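Local coordinates for protein cAMP factor (Mobiluncus curtisii, PDB 6JLC) that probably acts as a secreted pore-forming toxin in the co-haemolytic CAMP reaction, the present chain covering the CAMP factor region of a longer protein, at residues A[86-91]-A[98-103]; A[156-161]-A[193-198]; A[160-165]-A[187-192]; A[170-175]-A[215-220]. All coordinates share one frame; numbering follows the deposited sequence.

Contact 1: residues A[86-91]-A[98-103]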
loop_
_atom_site.group_PDB
_atom_site.type_symbol
_atom_site.label_atom_id
_atom_site.label_comp_id
_atom_site.label_asym_id
_atom_site.label_seq_id
_atom_site.Cartn_x
_atom_site.Cartn_y
_atom_site.Cartn_z
ATOM N N ASP A 86 1.405 -4.390 3.731
ATOM C CA ASP A 86 2.564 -3.575 4.097
ATOM C C ASP A 86 3.863 -4.281 3.714
ATOM O O ASP A 86 4.751 -3.685 3.094
ATOM C CB ASP A 86 2.516 -3.277 5.600
ATOM C CG ASP A 86 3.323 -2.034 5.997
ATOM O OD1 ASP A 86 3.633 -1.193 5.138
ATOM O OD2 ASP A 86 3.628 -1.900 7.193
ATOM N N LYS A 87 3.991 -5.560 4.076
ATOM C CA LYS A 87 5.201 -6.297 3.719
ATOM C C LYS A 87 5.342 -6.407 2.211
ATOM O O LYS A 87 6.445 -6.277 1.666
ATOM C CB LYS A 87 5.184 -7.695 4.338
ATOM C CG LYS A 87 5.345 -7.696 5.834
ATOM C CD LYS A 87 5.886 -9.021 6.304
ATOM C CE LYS A 87 4.872 -10.111 6.096
ATOM N NZ LYS A 87 5.332 -11.370 6.731
ATOM N N SER A 88 4.233 -6.677 1.522
ATOM C CA SER A 88 4.280 -6.810 0.072
ATOM C C SER A 88 4.758 -5.519 -0.582
ATOM O O SER A 88 5.661 -5.534 -1.429
ATOM C CB SER A 88 2.908 -7.185 -0.455
ATOM O OG SER A 88 2.903 -7.098 -1.862
ATOM N N ALA A 89 4.155 -4.392 -0.189
ATOM C CA ALA A 89 4.509 -3.099 -0.770
ATOM C C ALA A 89 5.979 -2.778 -0.544
ATOM O O ALA A 89 6.647 -2.219 -1.421
ATOM C CB ALA A 89 3.629 -1.999 -0.170
ATOM N N ASN A 90 6.505 -3.139 0.622
ATOM C CA ASN A 90 7.863 -2.772 0.982
ATOM C C ASN A 90 8.908 -3.750 0.470
ATOM O O ASN A 90 10.041 -3.336 0.209
ATOM C CB ASN A 90 7.973 -2.640 2.500
ATOM C CG ASN A 90 7.167 -1.468 3.028
ATOM O OD1 ASN A 90 7.174 -0.390 2.437
ATOM N ND2 ASN A 90 6.450 -1.679 4.123
ATOM N N ASN A 91 8.559 -5.033 0.311
ATOM C CA ASN A 91 9.548 -6.055 0.001
ATOM C C ASN A 91 9.432 -6.677 -1.386
ATOM O O ASN A 91 10.427 -7.224 -1.872
ATOM C CB ASN A 91 9.486 -7.173 1.053
ATOM C CG ASN A 91 9.695 -6.644 2.450
ATOM O OD1 ASN A 91 10.485 -5.729 2.655
ATOM N ND2 ASN A 91 8.968 -7.189 3.412
ATOM N N LYS A 98 3.308 -12.304 -11.472
ATOM C CA LYS A 98 2.647 -13.490 -10.924
ATOM C C LYS A 98 2.612 -13.466 -9.401
ATOM O O LYS A 98 1.622 -13.892 -8.790
ATOM C CB LYS A 98 3.364 -14.748 -11.418
ATOM C CG LYS A 98 2.746 -16.079 -11.027
ATOM C CD LYS A 98 3.738 -17.208 -11.335
ATOM C CE LYS A 98 3.064 -18.565 -11.453
ATOM N NZ LYS A 98 2.850 -19.230 -10.140
ATOM N N ALA A 99 3.686 -12.977 -8.765
ATOM C CA ALA A 99 3.688 -12.859 -7.311
ATOM C C ALA A 99 2.571 -11.941 -6.835
ATOM O O ALA A 99 1.897 -12.232 -5.840
ATOM C CB ALA A 99 5.048 -12.353 -6.818
ATOM N N HIS A 100 2.354 -10.832 -7.540
ATOM C CA HIS A 100 1.362 -9.858 -7.103
ATOM C C HIS A 100 -0.062 -10.310 -7.404
ATOM O O HIS A 100 -0.990 -9.986 -6.650
ATOM C CB HIS A 100 1.631 -8.516 -7.764
ATOM C CG HIS A 100 2.900 -7.885 -7.298
ATOM N ND1 HIS A 100 4.084 -7.981 -8.005
ATOM C CD2 HIS A 100 3.186 -7.181 -6.178
ATOM C CE1 HIS A 100 5.036 -7.343 -7.348
ATOM N NE2 HIS A 100 4.519 -6.850 -6.235
ATOM N N VAL A 101 -0.263 -11.006 -8.516
ATOM C CA VAL A 101 -1.590 -11.550 -8.802
ATOM C C VAL A 101 -2.000 -12.529 -7.707
ATOM O O VAL A 101 -3.126 -12.479 -7.188
ATOM C CB VAL A 101 -1.609 -12.208 -10.189
ATOM C CG1 VAL A 101 -2.914 -12.984 -10.384
ATOM C CG2 VAL A 101 -1.451 -11.144 -11.265
ATOM N N GLU A 102 -1.080 -13.415 -7.325
ATOM C CA GLU A 102 -1.386 -14.428 -6.320
ATOM C C GLU A 102 -1.598 -13.801 -4.942
ATOM O O GLU A 102 -2.567 -14.134 -4.246
ATOM C CB GLU A 102 -0.282 -15.488 -6.289
ATOM C CG GLU A 102 -0.186 -16.259 -7.599
ATOM C CD GLU A 102 0.772 -17.435 -7.555
ATOM O OE1 GLU A 102 1.312 -17.754 -6.472
ATOM O OE2 GLU A 102 0.979 -18.044 -8.626
ATOM N N LEU A 103 -0.715 -12.882 -4.527
ATOM C CA LEU A 103 -0.919 -12.237 -3.232
ATOM C C LEU A 103 -2.162 -11.353 -3.253
ATOM O O LEU A 103 -2.914 -11.308 -2.273
ATOM C CB LEU A 103 0.324 -11.436 -2.828
ATOM C CG LEU A 103 0.448 -11.017 -1.354
ATOM C CD1 LEU A 103 0.311 -12.184 -0.402
ATOM C CD2 LEU A 103 1.773 -10.369 -1.144
HETATM O O HOH W 1 4.999 -4.631 -4.146
#
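Ser88 and Leu103 carry most of this contact, with His100 adding a smaller share. They join helix 68-91 to helix 97-114, two successive helices of the all-helical CAMP factor fold, in its N-terminal five-helix part. The segments are loosely spaced, the nearest CA atoms, those of Ser88 and Leu103, being 8.2 Å apart, and side chains bridge the distance. Leu103 reaches across with one methyl, which presses on the serine: its CD2 lies 3.4 Å from Ser88 CB, tighter than a usual carbon contact, and 3.5 Å from Ser88 OG. The serine hydroxyl stands anti to its own main-chain nitrogen (chi1 170°), which puts it against this methyl, and Ser88 OG lies 4.3 Å from His100 CD2. Ser88 OG is buried without a hydrogen-bonding partner in the model; Trp37 also packs on this side chain. Thr134 and Tyr135 of helix 121-139 cover Leu103, while the His100 ring stacks with Tyr153 of helix 152-173, tying the contact to the C-terminal helices. The polar link across the segments runs through a water, which donates to Ser88 O at 2.9 Å and is hydrogen-bonded to His100 NE2 at 3.1 Å.

Contact 2: residues A[156-161]-A[193-198]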
loop_
_atom_site.group_PDB
_atom_site.type_symbol
_atom_site.label_atom_id
_atom_site.label_comp_id
_atom_site.label_asym_id
_atom_site.label_seq_id
_atom_site.Cartn_x
_atom_site.Cartn_y
_atom_site.Cartn_z
ATOM N N ASP A 156 4.847 2.735 -9.678
ATOM C CA ASP A 156 4.550 3.525 -8.488
ATOM C C ASP A 156 5.818 4.078 -7.849
ATOM O O ASP A 156 5.792 5.181 -7.295
ATOM C CB ASP A 156 3.742 2.693 -7.488
ATOM C CG ASP A 156 2.312 2.400 -7.983
ATOM O OD1 ASP A 156 1.793 3.176 -8.815
ATOM O OD2 ASP A 156 1.705 1.392 -7.553
ATOM N N LEU A 157 6.936 3.345 -7.917
ATOM C CA LEU A 157 8.207 3.888 -7.429
ATOM C C LEU A 157 8.644 5.098 -8.257
ATOM O O LEU A 157 9.143 6.092 -7.715
ATOM C CB LEU A 157 9.283 2.799 -7.456
ATOM C CG LEU A 157 10.627 3.143 -6.805
ATOM C CD1 LEU A 157 10.464 3.392 -5.316
ATOM C CD2 LEU A 157 11.656 2.040 -7.059
ATOM N N LEU A 158 8.417 5.067 -9.554
ATOM C CA LEU A 158 8.736 6.178 -10.428
ATOM C C LEU A 158 7.817 7.363 -10.103
ATOM O O LEU A 158 8.234 8.473 -10.022
ATOM C CB LEU A 158 8.588 5.786 -11.866
ATOM C CG LEU A 158 8.693 6.883 -12.889
ATOM C CD1 LEU A 158 9.924 7.724 -12.686
ATOM C CD2 LEU A 158 8.605 6.370 -14.285
ATOM N N ASN A 159 6.556 7.070 -9.896
ATOM C CA ASN A 159 5.603 8.106 -9.555
ATOM C C ASN A 159 5.961 8.759 -8.255
ATOM O O ASN A 159 5.854 9.927 -8.113
ATOM C CB ASN A 159 4.181 7.592 -9.540
ATOM C CG ASN A 159 3.176 8.675 -9.852
ATOM O OD1 ASN A 159 2.060 8.657 -9.408
ATOM N ND2 ASN A 159 3.595 9.608 -10.610
ATOM N N LYS A 160 6.396 7.967 -7.297
ATOM C CA LYS A 160 6.838 8.534 -6.025
ATOM C C LYS A 160 8.013 9.486 -6.218
ATOM O O LYS A 160 8.057 10.565 -5.610
ATOM C CB LYS A 160 7.206 7.414 -5.050
ATOM C CG LYS A 160 7.129 7.829 -3.584
ATOM C CD LYS A 160 7.036 6.623 -2.655
ATOM C CE LYS A 160 5.689 5.916 -2.794
ATOM N NZ LYS A 160 5.814 4.438 -2.661
ATOM N N ALA A 161 8.979 9.104 -7.062
ATOM C CA ALA A 161 10.115 9.980 -7.336
ATOM C C ALA A 161 9.672 11.263 -8.031
ATOM O O ALA A 161 10.179 12.348 -7.725
ATOM C CB ALA A 161 11.165 9.238 -8.179
ATOM N N VAL A 193 7.811 11.941 -16.386
ATOM C CA VAL A 193 6.371 11.752 -16.522
ATOM C C VAL A 193 6.064 10.929 -17.768
ATOM O O VAL A 193 5.193 10.048 -17.747
ATOM C CB VAL A 193 5.646 13.116 -16.544
ATOM C CG1 VAL A 193 4.182 12.975 -17.010
ATOM C CG2 VAL A 193 5.709 13.809 -15.166
ATOM N N ARG A 194 6.779 11.190 -18.868
ATOM C CA ARG A 194 6.496 10.482 -20.118
ATOM C C ARG A 194 6.770 8.990 -19.973
ATOM O O ARG A 194 5.944 8.151 -20.360
ATOM C CB ARG A 194 7.316 11.084 -21.263
ATOM C CG ARG A 194 6.827 12.461 -21.648
ATOM C CD ARG A 194 7.341 12.919 -23.006
ATOM N NE ARG A 194 6.884 14.278 -23.281
ATOM C CZ ARG A 194 5.647 14.598 -23.658
ATOM N NH1 ARG A 194 4.727 13.653 -23.827
ATOM N NH2 ARG A 194 5.327 15.868 -23.870
ATOM N N VAL A 195 7.914 8.646 -19.375
ATOM C CA VAL A 195 8.221 7.252 -19.058
ATOM C C VAL A 195 7.096 6.635 -18.245
ATOM O O VAL A 195 6.619 5.532 -18.545
ATOM C CB VAL A 195 9.565 7.155 -18.314
ATOM C CG1 VAL A 195 9.863 5.702 -17.943
ATOM C CG2 VAL A 195 10.682 7.717 -19.162
ATOM N N TRP A 196 6.631 7.357 -17.216
ATOM C CA TRP A 196 5.583 6.831 -16.347
ATOM C C TRP A 196 4.294 6.551 -17.117
ATOM O O TRP A 196 3.575 5.594 -16.809
ATOM C CB TRP A 196 5.316 7.810 -15.209
ATOM C CG TRP A 196 4.256 7.361 -14.261
ATOM C CD1 TRP A 196 4.394 6.480 -13.226
ATOM C CD2 TRP A 196 2.889 7.771 -14.261
ATOM N NE1 TRP A 196 3.194 6.328 -12.575
ATOM C CE2 TRP A 196 2.256 7.113 -13.193
ATOM C CE3 TRP A 196 2.142 8.641 -15.054
ATOM C CZ2 TRP A 196 0.907 7.287 -12.906
ATOM C CZ3 TRP A 196 0.808 8.813 -14.767
ATOM C CH2 TRP A 196 0.203 8.143 -13.703
ATOM N N PHE A 197 3.984 7.377 -18.114
ATOM C CA PHE A 197 2.758 7.182 -18.875
ATOM C C PHE A 197 2.897 6.120 -19.960
ATOM O O PHE A 197 1.876 5.597 -20.421
ATOM C CB PHE A 197 2.324 8.504 -19.506
ATOM C CG PHE A 197 1.283 9.250 -18.705
ATOM C CD1 PHE A 197 -0.062 8.918 -18.803
ATOM C CD2 PHE A 197 1.653 10.277 -17.841
ATOM C CE1 PHE A 197 -1.020 9.611 -18.070
ATOM C CE2 PHE A 197 0.700 10.978 -17.118
ATOM C CZ PHE A 197 -0.637 10.637 -17.223
ATOM N N LYS A 198 4.125 5.795 -20.374
ATOM C CA LYS A 198 4.344 4.841 -21.460
ATOM C C LYS A 198 4.002 3.439 -20.976
ATOM O O LYS A 198 4.708 2.877 -20.133
ATOM C CB LYS A 198 5.786 4.915 -21.954
ATOM C CG LYS A 198 6.182 3.724 -22.810
ATOM C CD LYS A 198 7.150 4.078 -23.909
ATOM C CE LYS A 198 8.573 4.079 -23.410
ATOM N NZ LYS A 198 9.541 3.906 -24.531
HETATM O O HOH W 2 1.760 4.345 -11.122
#
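This is a helix-helix contact in which Trp196 lies against Leu158 and Asn159, near the end of the C-terminal three-helix bundle that adjoins the rest of the chain. Helices 152-173 and 179-197 run antiparallel in this up-down-up bundle; the short segments approach to 9.9 Å between axes, at 157° between their directions. The indole supplies the largest share of the buried surface. Its CG is anti to the backbone N (chi1 -180°), which extends the ring toward helix 152-173, where the Asn159 amide stacks over one face with the two planes 18° apart. Asn159 ND2 sits 3.8 Å above the ring plane, displaced toward the rim, and Asn159 CB comes to 3.4 Å from Trp196 NE1. Nearer the third helix, Leu158 inserts one branch beside the base of the tryptophan: its CD2 is 3.7 Å from Trp196 CB and 3.9 Å from Val195 CG1. Ala209 and Ile210 of helix 203-222 cover Leu158, so this leucine belongs to the three-helix core. Lys155 NZ is hydrogen-bonded to Trp196 O and Lys198 O, a second link between the two helices where helix 179-197 ends. On the indole rim, Trp196 NE1 donates to a water at 2.8 Å, and that water in turn donates to Asp156 OD1 at 2.6 Å.

Contact 3: residues A[160-165]-A[187-192]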
loop_
_atom_site.group_PDB
_atom_site.type_symbol
_atom_site.label_atom_id
_atom_site.label_comp_id
_atom_site.label_asym_id
_atom_site.label_seq_id
_atom_site.Cartn_x
_atom_site.Cartn_y
_atom_site.Cartn_z
ATOM N N LYS A 160 6.396 7.967 -7.297
ATOM C CA LYS A 160 6.838 8.534 -6.025
ATOM C C LYS A 160 8.013 9.486 -6.218
ATOM O O LYS A 160 8.057 10.565 -5.610
ATOM C CB LYS A 160 7.206 7.414 -5.050
ATOM C CG LYS A 160 7.129 7.829 -3.584
ATOM C CD LYS A 160 7.036 6.623 -2.655
ATOM C CE LYS A 160 5.689 5.916 -2.794
ATOM N NZ LYS A 160 5.814 4.438 -2.661
ATOM N N ALA A 161 8.979 9.104 -7.062
ATOM C CA ALA A 161 10.115 9.980 -7.336
ATOM C C ALA A 161 9.672 11.263 -8.031
ATOM O O ALA A 161 10.179 12.348 -7.725
ATOM C CB ALA A 161 11.165 9.238 -8.179
ATOM N N ILE A 162 8.713 11.164 -8.962
ATOM C CA ILE A 162 8.197 12.364 -9.615
ATOM C C ILE A 162 7.580 13.295 -8.582
ATOM O O ILE A 162 7.864 14.499 -8.546
ATOM C CB ILE A 162 7.171 11.984 -10.705
ATOM C CG1 ILE A 162 7.864 11.220 -11.845
ATOM C CG2 ILE A 162 6.402 13.225 -11.212
ATOM C CD1 ILE A 162 6.888 10.576 -12.829
ATOM N N TRP A 163 6.718 12.752 -7.725
ATOM C CA TRP A 163 6.051 13.602 -6.745
ATOM C C TRP A 163 7.041 14.140 -5.723
ATOM O O TRP A 163 6.985 15.321 -5.368
ATOM C CB TRP A 163 4.922 12.832 -6.070
ATOM C CG TRP A 163 3.699 12.853 -6.893
ATOM C CD1 TRP A 163 3.163 11.814 -7.601
ATOM C CD2 TRP A 163 2.857 13.987 -7.136
ATOM N NE1 TRP A 163 2.029 12.230 -8.258
ATOM C CE2 TRP A 163 1.819 13.559 -7.988
ATOM C CE3 TRP A 163 2.878 15.322 -6.706
ATOM C CZ2 TRP A 163 0.803 14.421 -8.422
ATOM C CZ3 TRP A 163 1.869 16.179 -7.142
ATOM C CH2 TRP A 163 0.848 15.722 -7.988
ATOM N N ASN A 164 7.967 13.291 -5.258
ATOM C CA ASN A 164 9.020 13.765 -4.368
ATOM C C ASN A 164 9.780 14.922 -4.989
ATOM O O ASN A 164 10.148 15.881 -4.292
ATOM C CB ASN A 164 10.004 12.642 -4.029
ATOM C CG ASN A 164 9.473 11.684 -2.992
ATOM O OD1 ASN A 164 8.531 11.999 -2.261
ATOM N ND2 ASN A 164 10.085 10.504 -2.910
ATOM N N THR A 165 10.038 14.854 -6.304
ATOM C CA THR A 165 10.813 15.914 -6.949
ATOM C C THR A 165 9.990 17.184 -7.073
ATOM O O THR A 165 10.516 18.288 -6.892
ATOM C CB THR A 165 11.313 15.451 -8.322
ATOM O OG1 THR A 165 12.049 14.233 -8.166
ATOM C CG2 THR A 165 12.208 16.498 -8.962
ATOM N N LYS A 187 11.724 20.467 -17.045
ATOM C CA LYS A 187 11.919 19.676 -18.258
ATOM C C LYS A 187 12.330 18.247 -17.924
ATOM O O LYS A 187 11.878 17.293 -18.570
ATOM C CB LYS A 187 12.964 20.342 -19.154
ATOM C CG LYS A 187 12.510 21.674 -19.742
ATOM C CD LYS A 187 13.697 22.469 -20.279
ATOM C CE LYS A 187 13.271 23.445 -21.364
ATOM N NZ LYS A 187 12.053 24.210 -20.981
ATOM N N GLU A 188 13.172 18.073 -16.909
ATOM C CA GLU A 188 13.569 16.715 -16.542
ATOM C C GLU A 188 12.423 15.968 -15.871
ATOM O O GLU A 188 12.270 14.756 -16.059
ATOM C CB GLU A 188 14.791 16.758 -15.635
ATOM C CG GLU A 188 16.004 17.391 -16.299
ATOM C CD GLU A 188 16.677 16.456 -17.295
ATOM O OE1 GLU A 188 16.314 15.258 -17.334
ATOM O OE2 GLU A 188 17.569 16.924 -18.037
ATOM N N ILE A 189 11.620 16.670 -15.072
ATOM C CA ILE A 189 10.420 16.055 -14.507
ATOM C C ILE A 189 9.512 15.561 -15.622
ATOM O O ILE A 189 8.987 14.440 -15.574
ATOM C CB ILE A 189 9.694 17.066 -13.600
ATOM C CG1 ILE A 189 10.559 17.413 -12.384
ATOM C CG2 ILE A 189 8.348 16.503 -13.149
ATOM C CD1 ILE A 189 9.957 18.549 -11.556
ATOM N N THR A 190 9.331 16.387 -16.659
ATOM C CA THR A 190 8.472 15.994 -17.771
ATOM C C THR A 190 8.980 14.724 -18.446
ATOM O O THR A 190 8.185 13.855 -18.821
ATOM C CB THR A 190 8.372 17.140 -18.778
ATOM O OG1 THR A 190 7.600 18.206 -18.205
ATOM C CG2 THR A 190 7.699 16.660 -20.067
ATOM N N LYS A 191 10.295 14.595 -18.611
ATOM C CA LYS A 191 10.841 13.371 -19.191
ATOM C C LYS A 191 10.456 12.154 -18.367
ATOM O O LYS A 191 10.074 11.115 -18.916
ATOM C CB LYS A 191 12.360 13.481 -19.308
ATOM C CG LYS A 191 12.829 14.683 -20.112
ATOM C CD LYS A 191 14.352 14.699 -20.256
ATOM C CE LYS A 191 14.854 16.064 -20.720
ATOM N NZ LYS A 191 16.344 16.133 -20.776
ATOM N N ALA A 192 10.535 12.264 -17.040
ATOM C CA ALA A 192 10.124 11.152 -16.189
ATOM C C ALA A 192 8.626 10.881 -16.307
ATOM O O ALA A 192 8.195 9.720 -16.314
ATOM C CB ALA A 192 10.519 11.431 -14.736
#
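A buried apolar seam between two antiparallel helices is formed by Ile162 and Thr165 of helix 152-173 with Ile189 and Ala192 of helix 179-197. The short segments have axes 10.2 Å apart, at 162° between their directions, and the closest CA atoms belong to Ile162 and Ile189. Ile162 reaches over with its long branch, whose CG1 lies beside the main-chain N (chi1 -66°) and carries CD1 onward to Ala192. Ile162 CG1 rests 3.9 Å from Ala192 CB, and the terminal methyl CD1 continues to 3.8 Å from Ala192 O. The beta-branch methyls of the two isoleucines, CG2 of Ile162 and CG2 of Ile189, face each other more loosely at 4.3 Å. One turn further along, the side chains of Thr165 and Ile189 run antiparallel alongside one another, the threonine methyl CG2 meeting Ile189 CG1 at 3.9 Å.

The seam lines the core of the C-terminal three-helix bundle: Leu213 of helix 203-222 packs against Thr165, Ile189 and Ala192 alike, so the third helix closes over the groove between the first two. An acetate ion, probably from the crystallisation liquor, has its nearest atom about 3 Å from the Ile189 side chain.

Thr165 has two roles: its methyl serves the seam, and its hydroxyl turns back along its own helix, where Thr165 OG1 donates to Ala161 O at 2.7 Å. The same carbonyl takes the helical bond from Thr165 N, the two donors arriving on opposite faces of its plane, with OG1 tilted 31° out of it.

Contact 4: residues A[170-175]-A[215-220]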
loop_
_atom_site.group_PDB
_atom_site.type_symbol
_atom_site.label_atom_id
_atom_site.label_comp_id
_atom_site.label_asym_id
_atom_site.label_seq_id
_atom_site.Cartn_x
_atom_site.Cartn_y
_atom_site.Cartn_z
ATOM N N ASP A 170 9.248 22.824 -5.304
ATOM C CA ASP A 170 8.477 23.985 -4.879
ATOM C C ASP A 170 9.001 24.566 -3.572
ATOM O O ASP A 170 8.826 25.762 -3.314
ATOM C CB ASP A 170 7.008 23.599 -4.729
ATOM C CG ASP A 170 6.375 23.172 -6.041
ATOM O OD1 ASP A 170 6.736 23.742 -7.099
ATOM O OD2 ASP A 170 5.512 22.266 -6.003
ATOM N N LYS A 171 9.642 23.741 -2.740
ATOM C CA LYS A 171 10.140 24.182 -1.445
ATOM C C LYS A 171 11.578 24.675 -1.481
ATOM O O LYS A 171 11.965 25.462 -0.610
ATOM C CB LYS A 171 10.021 23.051 -0.418
ATOM C CG LYS A 171 8.586 22.700 -0.072
ATOM C CD LYS A 171 8.486 22.009 1.277
ATOM C CE LYS A 171 7.494 20.851 1.221
ATOM N NZ LYS A 171 8.091 19.572 1.695
ATOM N N GLU A 172 12.374 24.258 -2.467
ATOM C CA GLU A 172 13.791 24.588 -2.489
ATOM C C GLU A 172 14.268 25.290 -3.751
ATOM O O GLU A 172 15.272 25.996 -3.689
ATOM C CB GLU A 172 14.638 23.319 -2.298
ATOM C CG GLU A 172 14.466 22.666 -0.942
ATOM C CD GLU A 172 15.238 23.385 0.146
ATOM O OE1 GLU A 172 15.989 24.335 -0.175
ATOM O OE2 GLU A 172 15.090 22.998 1.325
ATOM N N ILE A 173 13.599 25.115 -4.886
ATOM C CA ILE A 173 14.068 25.673 -6.157
ATOM C C ILE A 173 13.274 26.904 -6.552
ATOM O O ILE A 173 13.844 27.944 -6.881
ATOM C CB ILE A 173 14.016 24.606 -7.271
ATOM C CG1 ILE A 173 14.692 23.312 -6.801
ATOM C CG2 ILE A 173 14.663 25.146 -8.536
ATOM C CD1 ILE A 173 16.150 23.499 -6.455
ATOM N N LEU A 174 11.949 26.790 -6.561
ATOM C CA LEU A 174 11.124 27.953 -6.847
ATOM C C LEU A 174 11.321 29.024 -5.787
ATOM O O LEU A 174 11.329 30.221 -6.095
ATOM C CB LEU A 174 9.660 27.540 -6.922
ATOM C CG LEU A 174 8.707 28.710 -7.147
ATOM C CD1 LEU A 174 8.943 29.407 -8.475
ATOM C CD2 LEU A 174 7.328 28.173 -7.048
ATOM N N THR A 175 11.508 28.603 -4.532
ATOM C CA THR A 175 11.652 29.546 -3.425
ATOM C C THR A 175 12.945 30.353 -3.530
ATOM O O THR A 175 12.960 31.545 -3.197
ATOM C CB THR A 175 11.594 28.793 -2.091
ATOM O OG1 THR A 175 12.300 27.551 -2.207
ATOM C CG2 THR A 175 10.149 28.501 -1.688
ATOM N N THR A 215 19.440 13.099 -10.294
ATOM C CA THR A 215 20.571 13.903 -10.742
ATOM C C THR A 215 20.135 15.307 -11.129
ATOM O O THR A 215 20.840 16.285 -10.842
ATOM C CB THR A 215 21.266 13.211 -11.914
ATOM O OG1 THR A 215 21.780 11.948 -11.469
ATOM C CG2 THR A 215 22.424 14.070 -12.445
ATOM N N ALA A 216 18.972 15.431 -11.778
ATOM C CA ALA A 216 18.469 16.753 -12.144
ATOM C C ALA A 216 18.137 17.584 -10.911
ATOM O O ALA A 216 18.408 18.791 -10.880
ATOM C CB ALA A 216 17.242 16.614 -13.043
ATOM N N TYR A 217 17.548 16.966 -9.882
ATOM C CA TYR A 217 17.248 17.745 -8.687
ATOM C C TYR A 217 18.524 18.197 -7.995
ATOM O O TYR A 217 18.619 19.347 -7.545
ATOM C CB TYR A 217 16.385 16.961 -7.708
ATOM C CG TYR A 217 16.127 17.782 -6.465
ATOM C CD1 TYR A 217 15.210 18.830 -6.485
ATOM C CD2 TYR A 217 16.830 17.547 -5.291
ATOM C CE1 TYR A 217 14.987 19.609 -5.364
ATOM C CE2 TYR A 217 16.611 18.316 -4.160
ATOM C CZ TYR A 217 15.687 19.348 -4.200
ATOM O OH TYR A 217 15.461 20.119 -3.078
ATOM N N ALA A 218 19.513 17.301 -7.895
ATOM C CA ALA A 218 20.795 17.668 -7.302
ATOM C C ALA A 218 21.427 18.845 -8.030
ATOM O O ALA A 218 21.928 19.782 -7.392
ATOM C CB ALA A 218 21.735 16.461 -7.309
ATOM N N THR A 219 21.409 18.821 -9.368
ATOM C CA THR A 219 21.919 19.952 -10.142
ATOM C C THR A 219 21.186 21.245 -9.788
ATOM O O THR A 219 21.807 22.301 -9.611
ATOM C CB THR A 219 21.794 19.660 -11.638
ATOM O OG1 THR A 219 22.577 18.506 -11.970
ATOM C CG2 THR A 219 22.264 20.845 -12.458
ATOM N N ALA A 220 19.861 21.176 -9.667
ATOM C CA ALA A 220 19.093 22.379 -9.361
ATOM C C ALA A 220 19.344 22.852 -7.932
ATOM O O ALA A 220 19.420 24.063 -7.679
ATOM C CB ALA A 220 17.602 22.115 -9.590
#
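Ile173 and Glu172 pack on Tyr217 and Ala220 in the C-terminal three-helix bundle, joining its first helix, 152-173, to its third, 203-222, at the end far from the centre of the chain. The apolar part centres on Ile173, which has the largest buried surface here. Both of its side-chain torsions bend the chain, bringing CD1 toward helix 203-222: CD1 lies 3.7 Å from Ala220 CB and 3.5 Å from Ala220 O, touching the Ala220 carbonyl as well as its methyl. Further back along the same branch, Ile173 CG1 touches Tyr217 CE1 at 4.0 Å, approaching the ring obliquely. Thr181 of helix 179-197 also packs on Ala220, which places this alanine among all three helices.

The tyrosine hydroxyl makes the contacts of mixed character. With CG anti to the backbone N (chi1 178°), the phenol stretches away from its helix until Tyr217 OH lies 3.4 Å from Glu172 CB and 3.5 Å from Glu172 CG. It thus meets the aliphatic part of the glutamate, whose carboxylate leads away, its plane 80° from that of the ring.

No hydrogen bond crosses between the segments. A wider pi-type turn spans 170-173. Thr219 OG1 donates to Thr215 O at 3.0 Å, and Thr219 N reaches the same oxygen from the opposite face. Thr175 OG1 donates to Lys171 O at 2.7 Å, from above the carbonyl plane, with a C=O...OG1 angle of only 97°.

In the fold
Contacts 2, 3 and 4 follow one another down the C-terminal three-helix bundle, all using helix 152-173. Contacts 2 and 3 form one continuous interface with helix 179-197: their centres are 7 Å apart, and Ile162 CD1 of contact 3 packs 3.9 Å from Val193 CA of contact 2. Contact 4 changes partner to helix 203-222; its centre is 11 Å from that of contact 3, and the two meet where Glu188 CG lies 3.6 Å from Ala216 CB. Contact 1 stands apart among the N-terminal helices, its nearest atoms about 7 Å from contacts 2 and 3 and about 20 Å from contact 4.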